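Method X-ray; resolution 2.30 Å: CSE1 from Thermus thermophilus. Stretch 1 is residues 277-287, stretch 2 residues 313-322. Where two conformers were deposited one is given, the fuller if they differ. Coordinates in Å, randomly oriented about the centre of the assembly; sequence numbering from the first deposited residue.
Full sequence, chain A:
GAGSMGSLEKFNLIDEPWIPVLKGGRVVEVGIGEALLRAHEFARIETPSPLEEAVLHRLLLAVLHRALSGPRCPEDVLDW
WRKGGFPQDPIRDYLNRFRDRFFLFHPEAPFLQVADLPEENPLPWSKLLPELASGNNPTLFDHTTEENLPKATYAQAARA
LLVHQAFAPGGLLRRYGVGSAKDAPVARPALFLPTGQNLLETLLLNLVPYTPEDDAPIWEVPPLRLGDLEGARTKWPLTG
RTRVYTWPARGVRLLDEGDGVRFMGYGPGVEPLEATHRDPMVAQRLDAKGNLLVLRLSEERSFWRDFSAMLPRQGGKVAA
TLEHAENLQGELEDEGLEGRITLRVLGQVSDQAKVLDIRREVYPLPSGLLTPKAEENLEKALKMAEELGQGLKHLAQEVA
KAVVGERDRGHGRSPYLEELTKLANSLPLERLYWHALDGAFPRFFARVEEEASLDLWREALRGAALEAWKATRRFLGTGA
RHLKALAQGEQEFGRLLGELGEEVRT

Stretch 1 277-287: HRDPMVAQRLD
Stretch 2 313-322: RQGGKVAATL

Two segments of one chain run antiparallel, burying 581 Å², and backbone does most of the bonding. In stretch 1 a type I turn, D279 to V282, closed by V282 N to D279 O at 3.0 Å, leads into a short strand, 284-286. From G316 to A319 stretch 2 is extended, and A319 is the N-cap of a helix beginning at A320.

Contact starts at Q314, whose O accepts from a water that in turn accepts from L286 N (2.8 and 2.7 Å). G315, at phi/psi 91/1, is glycine by necessity: a CB would jam against the preceding carbonyl and lie 2.3 Å from L286 CD1. L286 (m, t) rests its CG 3.4 Å from G315 O. At G316 (-93/-176) the CA sits 4.1 Å from R285 CA, and a CB would strike Q284 O at 2.9 Å.

K317 (-135/126) makes the single antiparallel bridge, with Q284 (-135/159), CA atoms 4.7 Å apart. K317 N donates to Q284 O at 2.7 Å and Q284 N to K317 O at 2.8 Å, so each residue satisfies both backbone groups of its partner.

V318 turns its side chain away, yet its O takes a 2.5 Å hydrogen bond from R278 NH1. That arginine (t, t, p, chi4 111°) also donates from NH1 to V282 O at 3.1 Å, tying the turn to the neighboring segment; K317 CB covers one guanidinium face. A water links R278 NH2 (3.1 Å) to V318 O (2.6 Å).

A319 CB packs 4.3 Å from A283 CB, while its CA makes a CA-H...O contact with V282 O at 3.5 Å. A320 CB meets P280 CB at 4.2 Å, and a water joins A320 N to D279 O. T321 N donates to P280 O at 3.1 Å, nearly linear at 174°, and T321 CG2 (chi1 p) touches M281 CG at 3.7 Å.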

ATOM      1  N   HIS A 277       0.780  -4.391 -18.085  1.00 26.53           N
ATOM      2  CA  HIS A 277       0.473  -3.286 -17.183  1.00 26.53           C
ATOM      3  C   HIS A 277       0.972  -3.470 -15.752  1.00 26.53           C
ATOM      4  O   HIS A 277       0.751  -4.493 -15.127  1.00 26.53           O
ATOM      5  CB  HIS A 277      -1.039  -3.053 -17.161  1.00 27.77           C
ATOM      6  CG  HIS A 277      -1.476  -2.006 -16.182  1.00 27.77           C
ATOM      7  ND1 HIS A 277      -1.491  -0.662 -16.484  1.00 27.77           N
ATOM      8  CD2 HIS A 277      -1.910  -2.110 -14.904  1.00 27.77           C
ATOM      9  CE1 HIS A 277      -1.932   0.015 -15.441  1.00 27.77           C
ATOM     10  NE2 HIS A 277      -2.183  -0.838 -14.466  1.00 27.77           N
ATOM     11  N   ARG A 278       1.638  -2.455 -15.234  1.00 25.46           N
ATOM     12  CA  ARG A 278       2.011  -2.416 -13.827  1.00 25.46           C
ATOM     13  C   ARG A 278       1.290  -1.244 -13.193  1.00 25.46           C
ATOM     14  O   ARG A 278       1.327  -0.133 -13.702  1.00 25.46           O
ATOM     15  CB  ARG A 278       3.528  -2.239 -13.665  1.00 38.83           C
ATOM     16  CG  ARG A 278       3.990  -2.019 -12.224  1.00 38.83           C
ATOM     17  CD  ARG A 278       5.524  -2.054 -12.095  1.00 38.83           C
ATOM     18  NE  ARG A 278       6.177  -1.100 -12.996  1.00 38.83           N
ATOM     19  CZ  ARG A 278       6.822  -0.015 -12.585  1.00 38.83           C
ATOM     20  NH1 ARG A 278       6.917   0.232 -11.290  1.00 38.83           N
ATOM     21  NH2 ARG A 278       7.382   0.808 -13.457  1.00 38.83           N
ATOM     22  N   ASP A 279       0.610  -1.497 -12.089  1.00 24.57           N
ATOM     23  CA  ASP A 279      -0.088  -0.434 -11.376  1.00 24.57           C
ATOM     24  C   ASP A 279       0.925   0.648 -10.939  1.00 24.57           C
ATOM     25  O   ASP A 279       2.023   0.343 -10.491  1.00 24.57           O
ATOM     26  CB  ASP A 279      -0.850  -1.029 -10.181  1.00 21.76           C
ATOM     27  CG  ASP A 279      -1.725  -0.018  -9.483  1.00 21.76           C
ATOM     28  OD1 ASP A 279      -1.146   0.868  -8.821  1.00 21.76           O
ATOM     29  OD2 ASP A 279      -2.978  -0.124  -9.558  1.00 21.76           O
ATOM     30  N   PRO A 280       0.564   1.923 -11.112  1.00 18.55           N
ATOM     31  CA  PRO A 280       1.454   3.037 -10.744  1.00 18.55           C
ATOM     32  C   PRO A 280       1.917   2.976  -9.284  1.00 18.55           C
ATOM     33  O   PRO A 280       2.984   3.488  -8.978  1.00 18.55           O
ATOM     34  CB  PRO A 280       0.561   4.267 -10.932  1.00 19.75           C
ATOM     35  CG  PRO A 280      -0.409   3.858 -12.010  1.00 19.75           C
ATOM     36  CD  PRO A 280      -0.672   2.380 -11.774  1.00 19.75           C
ATOM     37  N   MET A 281       1.135   2.385  -8.386  1.00 15.47           N
ATOM     38  CA  MET A 281       1.530   2.400  -6.982  1.00 15.77           C
ATOM     39  C   MET A 281       2.421   1.222  -6.602  1.00 15.24           C
ATOM     40  O   MET A 281       2.855   1.089  -5.448  1.00 16.11           O
ATOM     41  CB  MET A 281       0.306   2.477  -6.085  1.00 21.12           C
ATOM     42  CG  MET A 281      -0.369   3.853  -6.137  1.00 21.12           C
ATOM     43  SD  MET A 281      -1.954   3.833  -5.261  1.00 21.12           S
ATOM     44  CE  MET A 281      -2.523   5.519  -5.573  1.00 21.12           C
ATOM     45  N   VAL A 282       2.710   0.369  -7.584  1.00 18.33           N
ATOM     46  CA  VAL A 282       3.372  -0.886  -7.305  1.00 17.96           C
ATOM     47  C   VAL A 282       4.808  -0.861  -7.792  1.00 18.88           C
ATOM     48  O   VAL A 282       5.079  -0.395  -8.891  1.00 19.65           O
ATOM     49  CB  VAL A 282       2.611  -2.048  -7.985  1.00 17.25           C
ATOM     50  CG1 VAL A 282       3.418  -3.332  -7.936  1.00 17.25           C
ATOM     51  CG2 VAL A 282       1.231  -2.209  -7.356  1.00 17.25           C
ATOM     52  N   ALA A 283       5.729  -1.364  -6.972  1.00 16.12           N
ATOM     53  CA  ALA A 283       7.143  -1.450  -7.311  1.00 16.79           C
ATOM     54  C   ALA A 283       7.585  -2.905  -7.510  1.00 17.20           C
ATOM     55  O   ALA A 283       6.916  -3.839  -7.077  1.00 17.27           O
ATOM     56  CB  ALA A 283       7.953  -0.817  -6.248  1.00 16.40           C
ATOM     57  N   GLN A 284       8.715  -3.110  -8.170  1.00 25.26           N
ATOM     58  CA  GLN A 284       9.164  -4.472  -8.421  1.00 24.47           C
ATOM     59  C   GLN A 284      10.646  -4.636  -8.123  1.00 23.76           C
ATOM     60  O   GLN A 284      11.405  -3.651  -8.084  1.00 25.42           O
ATOM     61  CB  GLN A 284       8.835  -4.909  -9.851  1.00 39.07           C
ATOM     62  CG  GLN A 284       7.360  -5.245 -10.074  1.00 39.07           C
ATOM     63  CD  GLN A 284       7.056  -5.637 -11.518  1.00 39.07           C
ATOM     64  OE1 GLN A 284       7.589  -5.048 -12.457  1.00 39.07           O
ATOM     65  NE2 GLN A 284       6.208  -6.652 -11.696  1.00 39.07           N
ATOM     66  N   ARG A 285      11.030  -5.890  -7.907  1.00 25.36           N
ATOM     67  CA  ARG A 285      12.394  -6.262  -7.576  0.50 25.36           C
ATOM     68  C   ARG A 285      12.709  -7.603  -8.257  1.00 25.36           C
ATOM     69  O   ARG A 285      11.787  -8.335  -8.665  1.00 25.36           O
ATOM     70  CB  ARG A 285      12.497  -6.382  -6.053  0.50 35.55           C
ATOM     71  CG  ARG A 285      13.819  -6.849  -5.539  0.50 35.55           C
ATOM     72  CD  ARG A 285      13.687  -7.682  -4.262  0.50 35.55           C
ATOM     73  NE  ARG A 285      14.975  -8.283  -3.924  0.50 35.55           N
ATOM     74  CZ  ARG A 285      15.639  -8.064  -2.796  0.50 35.55           C
ATOM     75  NH1 ARG A 285      15.130  -7.276  -1.855  0.50 35.55           N
ATOM     76  NH2 ARG A 285      16.812  -8.647  -2.604  0.50 35.55           N
ATOM     77  N   LEU A 286      13.981  -7.952  -8.371  1.00 35.99           N
ATOM     78  CA  LEU A 286      14.340  -9.281  -8.881  1.00 35.99           C
ATOM     79  C   LEU A 286      14.507 -10.268  -7.728  1.00 35.99           C
ATOM     80  O   LEU A 286      14.987  -9.896  -6.663  1.00 35.99           O
ATOM     81  CB  LEU A 286      15.639  -9.228  -9.686  1.00 37.30           C
ATOM     82  CG  LEU A 286      15.587  -8.452 -11.012  1.00 37.30           C
ATOM     83  CD1 LEU A 286      16.900  -8.563 -11.753  1.00 37.30           C
ATOM     84  CD2 LEU A 286      14.432  -8.948 -11.874  1.00 37.30           C
ATOM     85  N   ASP A 287      14.109 -11.519  -7.927  1.00 44.86           N
ATOM     86  CA  ASP A 287      14.468 -12.556  -6.961  1.00 44.86           C
ATOM     87  C   ASP A 287      15.858 -13.097  -7.313  1.00 44.86           C
ATOM     88  O   ASP A 287      16.510 -12.601  -8.239  1.00 44.86           O
ATOM     89  CB  ASP A 287      13.432 -13.686  -6.907  1.00 70.20           C
ATOM     90  CG  ASP A 287      13.430 -14.543  -8.157  1.00 70.20           C
ATOM     91  OD1 ASP A 287      14.379 -14.427  -8.963  1.00 70.20           O
ATOM     92  OD2 ASP A 287      12.480 -15.340  -8.328  1.00 70.20           O
ATOM     93  N   ARG A 313      18.949   0.075 -11.377  1.00 32.01           N
ATOM     94  CA  ARG A 313      20.349  -0.337 -11.263  1.00 32.01           C
ATOM     95  C   ARG A 313      20.489  -1.724 -10.614  1.00 32.01           C
ATOM     96  O   ARG A 313      21.530  -2.377 -10.752  1.00 32.01           O
ATOM     97  CB  ARG A 313      21.160   0.688 -10.470  1.00 64.96           C
ATOM     98  CG  ARG A 313      21.007   0.534  -8.964  1.00 64.96           C
ATOM     99  CD  ARG A 313      21.741   1.625  -8.218  1.00 64.96           C
ATOM    100  NE  ARG A 313      21.579   2.910  -8.885  1.00 64.96           N
ATOM    101  CZ  ARG A 313      22.579   3.595  -9.422  1.00 64.96           C
ATOM    102  NH1 ARG A 313      23.818   3.124  -9.350  1.00 64.96           N
ATOM    103  NH2 ARG A 313      22.342   4.756 -10.020  1.00 64.96           N
ATOM    104  N   GLN A 314      19.457  -2.169  -9.901  1.00 26.69           N
ATOM    105  CA  GLN A 314      19.504  -3.483  -9.261  1.00 26.69           C
ATOM    106  C   GLN A 314      18.574  -4.453  -9.948  1.00 26.69           C
ATOM    107  O   GLN A 314      18.325  -5.548  -9.453  1.00 26.69           O
ATOM    108  CB  GLN A 314      19.173  -3.387  -7.778  1.00 82.20           C
ATOM    109  CG  GLN A 314      20.246  -2.693  -6.956  1.00 82.20           C
ATOM    110  CD  GLN A 314      20.283  -3.213  -5.527  1.00 82.20           C
ATOM    111  OE1 GLN A 314      19.398  -3.969  -5.104  1.00 82.20           O
ATOM    112  NE2 GLN A 314      21.306  -2.814  -4.775  1.00 82.20           N
ATOM    113  N   GLY A 315      18.059  -4.056 -11.101  1.00 33.42           N
ATOM    114  CA  GLY A 315      17.140  -4.907 -11.824  1.00 33.42           C
ATOM    115  C   GLY A 315      15.698  -4.650 -11.452  1.00 33.42           C
ATOM    116  O   GLY A 315      14.811  -5.309 -11.973  1.00 33.42           O
ATOM    117  N   GLY A 316      15.454  -3.697 -10.558  1.00 33.97           N
ATOM    118  CA  GLY A 316      14.102  -3.503 -10.042  1.00 33.97           C
ATOM    119  C   GLY A 316      13.276  -2.477 -10.807  1.00 33.97           C
ATOM    120  O   GLY A 316      13.720  -1.958 -11.829  1.00 33.97           O
ATOM    121  N   LYS A 317      12.066  -2.198 -10.322  1.00 28.62           N
ATOM    122  CA  LYS A 317      11.291  -1.056 -10.821  1.00 28.62           C
ATOM    123  C   LYS A 317      10.638  -0.219  -9.720  1.00 28.62           C
ATOM    124  O   LYS A 317       9.903  -0.729  -8.890  1.00 28.62           O
ATOM    125  CB  LYS A 317      10.247  -1.504 -11.832  1.00 50.96           C
ATOM    126  CG  LYS A 317      10.766  -1.511 -13.231  1.00 50.96           C
ATOM    127  CD  LYS A 317      10.094  -2.584 -14.031  1.00 50.96           C
ATOM    128  CE  LYS A 317      10.818  -2.805 -15.339  1.00 50.96           C
ATOM    129  NZ  LYS A 317      10.345  -4.060 -15.971  1.00 50.96           N
ATOM    130  N   VAL A 318      10.915   1.076  -9.742  1.00 21.66           N
ATOM    131  CA  VAL A 318      10.314   2.022  -8.821  1.00 21.66           C
ATOM    132  C   VAL A 318       8.823   2.180  -9.135  1.00 21.66           C
ATOM    133  O   VAL A 318       8.389   2.033 -10.279  1.00 21.66           O
ATOM    134  CB  VAL A 318      11.024   3.367  -8.935  1.00 29.20           C
ATOM    135  CG1 VAL A 318      10.502   4.346  -7.914  1.00 29.20           C
ATOM    136  CG2 VAL A 318      12.519   3.175  -8.746  1.00 29.20           C
ATOM    137  N   ALA A 319       8.015   2.429  -8.121  1.00 18.30           N
ATOM    138  CA  ALA A 319       6.610   2.721  -8.383  1.00 18.30           C
ATOM    139  C   ALA A 319       6.548   4.037  -9.165  1.00 18.30           C
ATOM    140  O   ALA A 319       7.294   4.986  -8.844  1.00 18.30           O
ATOM    141  CB  ALA A 319       5.837   2.846  -7.062  1.00  6.21           C
ATOM    142  N   ALA A 320       5.665   4.091 -10.170  1.00 23.65           N
ATOM    143  CA  ALA A 320       5.474   5.297 -10.988  1.00 23.65           C
ATOM    144  C   ALA A 320       5.061   6.525 -10.155  1.00 23.65           C
ATOM    145  O   ALA A 320       5.558   7.637 -10.389  1.00 23.65           O
ATOM    146  CB  ALA A 320       4.457   5.039 -12.154  1.00 12.77           C
ATOM    147  N   THR A 321       4.171   6.327  -9.177  1.00 22.42           N
ATOM    148  CA  THR A 321       3.810   7.425  -8.277  1.00 22.42           C
ATOM    149  C   THR A 321       5.034   8.011  -7.599  1.00 22.42           C
ATOM    150  O   THR A 321       5.135   9.222  -7.433  1.00 22.42           O
ATOM    151  CB  THR A 321       2.764   7.018  -7.192  1.00 18.86           C
ATOM    152  OG1 THR A 321       3.271   5.927  -6.385  1.00 18.86           O
ATOM    153  CG2 THR A 321       1.404   6.632  -7.848  1.00 18.86           C
ATOM    154  N   LEU A 322       5.958   7.161  -7.178  1.00 19.38           N
ATOM    155  CA  LEU A 322       7.176   7.638  -6.495  1.00 19.38           C
ATOM    156  C   LEU A 322       8.120   8.315  -7.501  1.00 19.38           C
ATOM    157  O   LEU A 322       8.705   9.351  -7.218  1.00 19.38           O
ATOM    158  CB  LEU A 322       7.885   6.489  -5.763  1.00 23.30           C
ATOM    159  CG  LEU A 322       9.249   6.802  -5.107  1.00 23.30           C
ATOM    160  CD1 LEU A 322       9.102   7.948  -4.120  1.00 23.30           C
ATOM    161  CD2 LEU A 322       9.852   5.590  -4.407  1.00 23.30           C
TER
HETATM  162  O   HOH W   1       8.473   3.535 -12.338  1.00 51.38           O
HETATM  163  O   HOH W   2       4.478   1.560 -11.126  1.00 38.71           O
HETATM  164  O   HOH W   3      16.076  -6.242  -8.026  1.00 54.65           O